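Local coordinates for protein N-alpha-acetyltransferase 35, NatC auxiliary subunit (Saccharomyces cerevisiae, PDB 6YGA) that serves as the auxiliary subunit of the NatC N-terminal acetyltransferase, the complex that acetylates the N-terminal methionine of the L-A virus Gag protein, at residues B[466-478]-B[598-610]. Numbering follows the deposited sequence. Where two conformers were deposited one is given.
Sequences YSMFWYVYYLSHH and PELPEYEVFQQTL
Segment 466-478, part of helix 465-506, and the start of helix 603-613 cross nearly at right angles, 98° between the axes of the two short segments, and come closest at S467 and F606, whose CA atoms lie 7.0 Å apart. The loop 598-602 leading into the second helix runs back beside the first, bringing P598 close to H478. Near the crossing, Y466 OH donates to F606 O (2.7 Å), approaching within the carbonyl plane along one of the oxygen's lone pairs, while L610 CD1 sits over the centre of the Y466 ring in a CH-pi contact. W470 turns the edge of its six-membered ring to the face of F606, a T-shaped pair with planes at 72°. T609 CG2 lies over the indole near its rim, 3.2 Å from W470 NE1; T609 OG1 is turned back to donate to V605 O. Both segments belong to the largely helical NAA35-like, TPR-repeat region, where F589 and H585 also pack against the F606 ring. Along the loop, Y474 OH donates to E599 O (2.7 Å), and P601 CG makes a CH-pi contact 3.9 Å from the Y474 ring centroid. The tyrosine's CG is anti to the backbone N (chi1 165°), carrying its hydroxyl out to the loop. P598 CB lies over the centre of the H478 ring, another CH-pi contact. A water joins Y471 OH to P598 O, donating to the carbonyl, and Y471 CE1 rests 3.9 Å from L600 CD1.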
loop_
_atom_site.group_PDB
_atom_site.type_symbol
_atom_site.label_atom_id
_atom_site.label_comp_id
_atom_site.label_asym_id
_atom_site.label_seq_id
_atom_site.Cartn_x
_atom_site.Cartn_y
_atom_site.Cartn_z
ATOM N N TYR B 466 -14.189 -16.505 14.884
ATOM C CA TYR B 466 -13.822 -17.422 15.957
ATOM C C TYR B 466 -12.437 -18.015 15.733
ATOM O O TYR B 466 -11.636 -18.098 16.670
ATOM C CB TYR B 466 -14.856 -18.539 16.084
ATOM C CG TYR B 466 -14.272 -19.791 16.689
ATOM C CD1 TYR B 466 -14.023 -19.876 18.051
ATOM C CD2 TYR B 466 -13.947 -20.882 15.893
ATOM C CE1 TYR B 466 -13.476 -21.015 18.607
ATOM C CE2 TYR B 466 -13.399 -22.025 16.436
ATOM C CZ TYR B 466 -13.167 -22.088 17.793
ATOM O OH TYR B 466 -12.623 -23.228 18.333
ATOM N N SER B 467 -12.139 -18.444 14.504
ATOM C CA SER B 467 -10.869 -19.117 14.247
ATOM C C SER B 467 -9.690 -18.221 14.597
ATOM O O SER B 467 -8.752 -18.649 15.281
ATOM C CB SER B 467 -10.792 -19.561 12.787
ATOM O OG SER B 467 -11.665 -20.646 12.541
HETATM N N MSE B 468 -9.725 -16.968 14.151
HETATM C CA MSE B 468 -8.619 -16.041 14.375
HETATM C C MSE B 468 -8.527 -15.582 15.831
HETATM O O MSE B 468 -7.447 -15.571 16.420
HETATM C CB MSE B 468 -8.749 -14.829 13.459
HETATM C CG MSE B 468 -8.669 -15.164 11.976
HETATM SE SE MSE B 468 -7.099 -16.242 11.533
HETATM C CE MSE B 468 -5.707 -15.084 12.254
ATOM N N PHE B 469 -9.666 -15.204 16.414
ATOM C CA PHE B 469 -9.648 -14.733 17.794
ATOM C C PHE B 469 -9.235 -15.842 18.752
ATOM O O PHE B 469 -8.506 -15.590 19.717
ATOM C CB PHE B 469 -11.010 -14.156 18.175
ATOM C CG PHE B 469 -11.187 -12.720 17.774
ATOM C CD1 PHE B 469 -10.191 -11.788 18.019
ATOM C CD2 PHE B 469 -12.341 -12.307 17.131
ATOM C CE1 PHE B 469 -10.351 -10.464 17.646
ATOM C CE2 PHE B 469 -12.509 -10.989 16.760
ATOM C CZ PHE B 469 -11.512 -10.066 17.013
ATOM N N TRP B 470 -9.672 -17.078 18.504
ATOM C CA TRP B 470 -9.254 -18.158 19.388
ATOM C C TRP B 470 -7.795 -18.522 19.156
ATOM O O TRP B 470 -7.084 -18.884 20.102
ATOM C CB TRP B 470 -10.139 -19.388 19.209
ATOM C CG TRP B 470 -9.714 -20.497 20.117
ATOM C CD1 TRP B 470 -10.031 -20.643 21.435
ATOM C CD2 TRP B 470 -8.864 -21.602 19.783
ATOM N NE1 TRP B 470 -9.438 -21.774 21.941
ATOM C CE2 TRP B 470 -8.717 -22.381 20.946
ATOM C CE3 TRP B 470 -8.217 -22.007 18.612
ATOM C CZ2 TRP B 470 -7.955 -23.546 20.972
ATOM C CZ3 TRP B 470 -7.460 -23.162 18.641
ATOM C CH2 TRP B 470 -7.336 -23.918 19.813
ATOM N N TYR B 471 -7.330 -18.436 17.908
ATOM C CA TYR B 471 -5.922 -18.700 17.640
ATOM C C TYR B 471 -5.035 -17.668 18.321
ATOM O O TYR B 471 -3.971 -18.007 18.846
ATOM C CB TYR B 471 -5.666 -18.733 16.132
ATOM C CG TYR B 471 -4.219 -18.970 15.768
ATOM C CD1 TYR B 471 -3.583 -20.157 16.104
ATOM C CD2 TYR B 471 -3.490 -18.008 15.083
ATOM C CE1 TYR B 471 -2.262 -20.376 15.776
ATOM C CE2 TYR B 471 -2.171 -18.218 14.745
ATOM C CZ TYR B 471 -1.561 -19.403 15.095
ATOM O OH TYR B 471 -0.244 -19.615 14.760
ATOM N N VAL B 472 -5.467 -16.404 18.343
ATOM C CA VAL B 472 -4.671 -15.371 19.000
ATOM C C VAL B 472 -4.737 -15.530 20.513
ATOM O O VAL B 472 -3.746 -15.313 21.217
ATOM C CB VAL B 472 -5.126 -13.972 18.544
ATOM C CG1 VAL B 472 -4.369 -12.889 19.302
ATOM C CG2 VAL B 472 -4.898 -13.823 17.055
ATOM N N TYR B 473 -5.902 -15.919 21.035
ATOM C CA TYR B 473 -5.988 -16.311 22.438
ATOM C C TYR B 473 -5.013 -17.443 22.740
ATOM O O TYR B 473 -4.264 -17.392 23.722
ATOM C CB TYR B 473 -7.420 -16.725 22.771
ATOM C CG TYR B 473 -7.576 -17.360 24.131
ATOM C CD1 TYR B 473 -7.683 -16.579 25.273
ATOM C CD2 TYR B 473 -7.623 -18.739 24.271
ATOM C CE1 TYR B 473 -7.828 -17.157 26.521
ATOM C CE2 TYR B 473 -7.767 -19.326 25.513
ATOM C CZ TYR B 473 -7.870 -18.530 26.635
ATOM O OH TYR B 473 -8.015 -19.104 27.875
ATOM N N TYR B 474 -5.005 -18.470 21.889
ATOM C CA TYR B 474 -4.060 -19.571 22.032
ATOM C C TYR B 474 -2.618 -19.070 21.996
ATOM O O TYR B 474 -1.794 -19.460 22.831
ATOM C CB TYR B 474 -4.325 -20.598 20.930
ATOM C CG TYR B 474 -3.238 -21.620 20.706
ATOM C CD1 TYR B 474 -3.166 -22.771 21.483
ATOM C CD2 TYR B 474 -2.301 -21.447 19.697
ATOM C CE1 TYR B 474 -2.176 -23.715 21.269
ATOM C CE2 TYR B 474 -1.309 -22.379 19.475
ATOM C CZ TYR B 474 -1.251 -23.512 20.264
ATOM O OH TYR B 474 -0.263 -24.443 20.045
ATOM N N LEU B 475 -2.298 -18.188 21.042
ATOM C CA LEU B 475 -0.953 -17.618 20.989
ATOM C C LEU B 475 -0.655 -16.773 22.222
ATOM O O LEU B 475 0.438 -16.864 22.794
ATOM C CB LEU B 475 -0.777 -16.777 19.724
ATOM C CG LEU B 475 -0.781 -17.473 18.366
ATOM C CD1 LEU B 475 -0.485 -16.452 17.277
ATOM C CD2 LEU B 475 0.221 -18.621 18.333
ATOM N N SER B 476 -1.611 -15.937 22.639
ATOM C CA SER B 476 -1.410 -15.088 23.810
ATOM C C SER B 476 -1.223 -15.910 25.078
ATOM O O SER B 476 -0.494 -15.493 25.986
ATOM C CB SER B 476 -2.594 -14.136 23.981
ATOM O OG SER B 476 -2.814 -13.368 22.813
ATOM N N HIS B 477 -1.883 -17.066 25.170
ATOM C CA HIS B 477 -1.695 -17.920 26.337
ATOM C C HIS B 477 -0.265 -18.437 26.397
ATOM O O HIS B 477 0.344 -18.471 27.470
ATOM C CB HIS B 477 -2.696 -19.078 26.311
ATOM C CG HIS B 477 -2.604 -19.993 27.495
ATOM N ND1 HIS B 477 -1.829 -21.133 27.495
ATOM C CD2 HIS B 477 -3.200 -19.944 28.710
ATOM C CE1 HIS B 477 -1.946 -21.743 28.661
ATOM N NE2 HIS B 477 -2.773 -21.042 29.416
ATOM N N HIS B 478 0.297 -18.821 25.246
ATOM C CA HIS B 478 1.684 -19.273 25.216
ATOM C C HIS B 478 2.649 -18.127 25.494
ATOM O O HIS B 478 3.681 -18.323 26.147
ATOM C CB HIS B 478 2.000 -19.924 23.870
ATOM C CG HIS B 478 1.506 -21.331 23.751
ATOM N ND1 HIS B 478 2.318 -22.424 23.965
ATOM C CD2 HIS B 478 0.284 -21.826 23.444
ATOM C CE1 HIS B 478 1.618 -23.530 23.794
ATOM N NE2 HIS B 478 0.381 -23.196 23.477
ATOM N N PRO B 598 4.894 -21.977 18.851
ATOM C CA PRO B 598 3.921 -23.014 19.216
ATOM C C PRO B 598 3.283 -23.658 17.987
ATOM O O PRO B 598 3.036 -22.963 17.003
ATOM C CB PRO B 598 2.868 -22.247 20.037
ATOM C CG PRO B 598 3.304 -20.800 20.042
ATOM C CD PRO B 598 4.313 -20.632 18.954
ATOM N N GLU B 599 3.020 -24.961 18.047
ATOM C CA GLU B 599 2.475 -25.660 16.891
ATOM C C GLU B 599 1.103 -25.112 16.518
ATOM O O GLU B 599 0.303 -24.739 17.379
ATOM C CB GLU B 599 2.374 -27.160 17.175
ATOM C CG GLU B 599 1.556 -27.498 18.411
ATOM C CD GLU B 599 1.151 -28.956 18.461
ATOM O OE1 GLU B 599 1.561 -29.719 17.562
ATOM O OE2 GLU B 599 0.418 -29.341 19.398
ATOM N N LEU B 600 0.841 -25.056 15.226
ATOM C CA LEU B 600 -0.482 -24.700 14.745
ATOM C C LEU B 600 -1.464 -25.804 15.112
ATOM O O LEU B 600 -1.258 -26.957 14.710
ATOM C CB LEU B 600 -0.455 -24.489 13.237
ATOM C CG LEU B 600 -1.808 -24.357 12.537
ATOM C CD1 LEU B 600 -2.555 -23.130 13.031
ATOM C CD2 LEU B 600 -1.614 -24.308 11.027
ATOM N N PRO B 601 -2.520 -25.515 15.871
ATOM C CA PRO B 601 -3.493 -26.563 16.199
ATOM C C PRO B 601 -4.132 -27.141 14.946
ATOM O O PRO B 601 -4.371 -26.439 13.960
ATOM C CB PRO B 601 -4.524 -25.830 17.065
ATOM C CG PRO B 601 -3.776 -24.673 17.637
ATOM C CD PRO B 601 -2.819 -24.248 16.559
ATOM N N GLU B 602 -4.399 -28.443 14.996
ATOM C CA GLU B 602 -5.009 -29.139 13.875
ATOM C C GLU B 602 -6.445 -28.668 13.663
ATOM O O GLU B 602 -7.086 -28.104 14.554
ATOM C CB GLU B 602 -4.985 -30.651 14.106
ATOM C CG GLU B 602 -3.605 -31.284 13.994
ATOM C CD GLU B 602 -3.104 -31.352 12.561
ATOM O OE1 GLU B 602 -3.941 -31.321 11.633
ATOM O OE2 GLU B 602 -1.874 -31.439 12.360
ATOM N N TYR B 603 -6.945 -28.914 12.451
ATOM C CA TYR B 603 -8.317 -28.550 12.115
ATOM C C TYR B 603 -9.309 -29.132 13.117
ATOM O O TYR B 603 -10.261 -28.458 13.523
ATOM C CB TYR B 603 -8.625 -29.019 10.693
ATOM C CG TYR B 603 -10.052 -28.833 10.243
ATOM C CD1 TYR B 603 -10.483 -27.625 9.709
ATOM C CD2 TYR B 603 -10.963 -29.876 10.321
ATOM C CE1 TYR B 603 -11.786 -27.458 9.283
ATOM C CE2 TYR B 603 -12.266 -29.720 9.900
ATOM C CZ TYR B 603 -12.673 -28.510 9.381
ATOM O OH TYR B 603 -13.975 -28.364 8.962
ATOM N N GLU B 604 -9.080 -30.374 13.552
ATOM C CA GLU B 604 -9.994 -31.013 14.492
ATOM C C GLU B 604 -10.012 -30.304 15.842
ATOM O O GLU B 604 -11.049 -30.281 16.516
ATOM C CB GLU B 604 -9.620 -32.486 14.669
ATOM C CG GLU B 604 -9.881 -33.363 13.446
ATOM C CD GLU B 604 -8.778 -33.286 12.404
ATOM O OE1 GLU B 604 -7.795 -32.545 12.621
ATOM O OE2 GLU B 604 -8.895 -33.975 11.367
ATOM N N VAL B 605 -8.883 -29.723 16.256
ATOM C CA VAL B 605 -8.843 -29.015 17.534
ATOM C C VAL B 605 -9.676 -27.741 17.466
ATOM O O VAL B 605 -10.386 -27.397 18.421
ATOM C CB VAL B 605 -7.387 -28.720 17.937
ATOM C CG1 VAL B 605 -7.339 -27.971 19.261
ATOM C CG2 VAL B 605 -6.588 -30.014 18.024
ATOM N N PHE B 606 -9.605 -27.020 16.340
ATOM C CA PHE B 606 -10.451 -25.844 16.151
ATOM C C PHE B 606 -11.926 -26.203 16.274
ATOM O O PHE B 606 -12.700 -25.476 16.909
ATOM C CB PHE B 606 -10.180 -25.208 14.786
ATOM C CG PHE B 606 -8.993 -24.275 14.755
ATOM C CD1 PHE B 606 -7.717 -24.759 14.495
ATOM C CD2 PHE B 606 -9.160 -22.909 14.946
ATOM C CE1 PHE B 606 -6.627 -23.899 14.450
ATOM C CE2 PHE B 606 -8.071 -22.045 14.903
ATOM C CZ PHE B 606 -6.805 -22.541 14.654
ATOM N N GLN B 607 -12.335 -27.319 15.667
ATOM C CA GLN B 607 -13.742 -27.706 15.693
ATOM C C GLN B 607 -14.177 -28.109 17.095
ATOM O O GLN B 607 -15.244 -27.699 17.568
ATOM C CB GLN B 607 -13.991 -28.849 14.706
ATOM C CG GLN B 607 -13.449 -28.590 13.312
ATOM C CD GLN B 607 -13.972 -27.301 12.715
ATOM O OE1 GLN B 607 -15.173 -27.027 12.751
ATOM N NE2 GLN B 607 -13.069 -26.497 12.165
ATOM N N GLN B 608 -13.359 -28.912 17.780
ATOM C CA GLN B 608 -13.736 -29.394 19.104
ATOM C C GLN B 608 -13.810 -28.251 20.109
ATOM O O GLN B 608 -14.720 -28.208 20.943
ATOM C CB GLN B 608 -12.750 -30.464 19.573
ATOM C CG GLN B 608 -13.065 -31.034 20.943
ATOM C CD GLN B 608 -14.416 -31.721 20.995
ATOM O OE1 GLN B 608 -14.874 -32.296 20.007
ATOM N NE2 GLN B 608 -15.062 -31.665 22.153
ATOM N N THR B 609 -12.864 -27.312 20.038
ATOM C CA THR B 609 -12.870 -26.179 20.958
ATOM C C THR B 609 -14.160 -25.377 20.841
ATOM O O THR B 609 -14.741 -24.971 21.853
ATOM C CB THR B 609 -11.657 -25.287 20.694
ATOM O OG1 THR B 609 -10.455 -26.036 20.914
ATOM C CG2 THR B 609 -11.670 -24.085 21.615
ATOM N N LEU B 610 -14.632 -25.155 19.611
ATOM C CA LEU B 610 -15.876 -24.419 19.417
ATOM C C LEU B 610 -17.068 -25.175 19.996
ATOM O O LEU B 610 -17.993 -24.564 20.543
ATOM C CB LEU B 610 -16.086 -24.131 17.929
ATOM C CG LEU B 610 -17.370 -23.392 17.544
ATOM C CD1 LEU B 610 -17.469 -22.074 18.292
ATOM C CD2 LEU B 610 -17.440 -23.164 16.042
HETATM O O HOH W 1 1.398 -22.013 15.126
#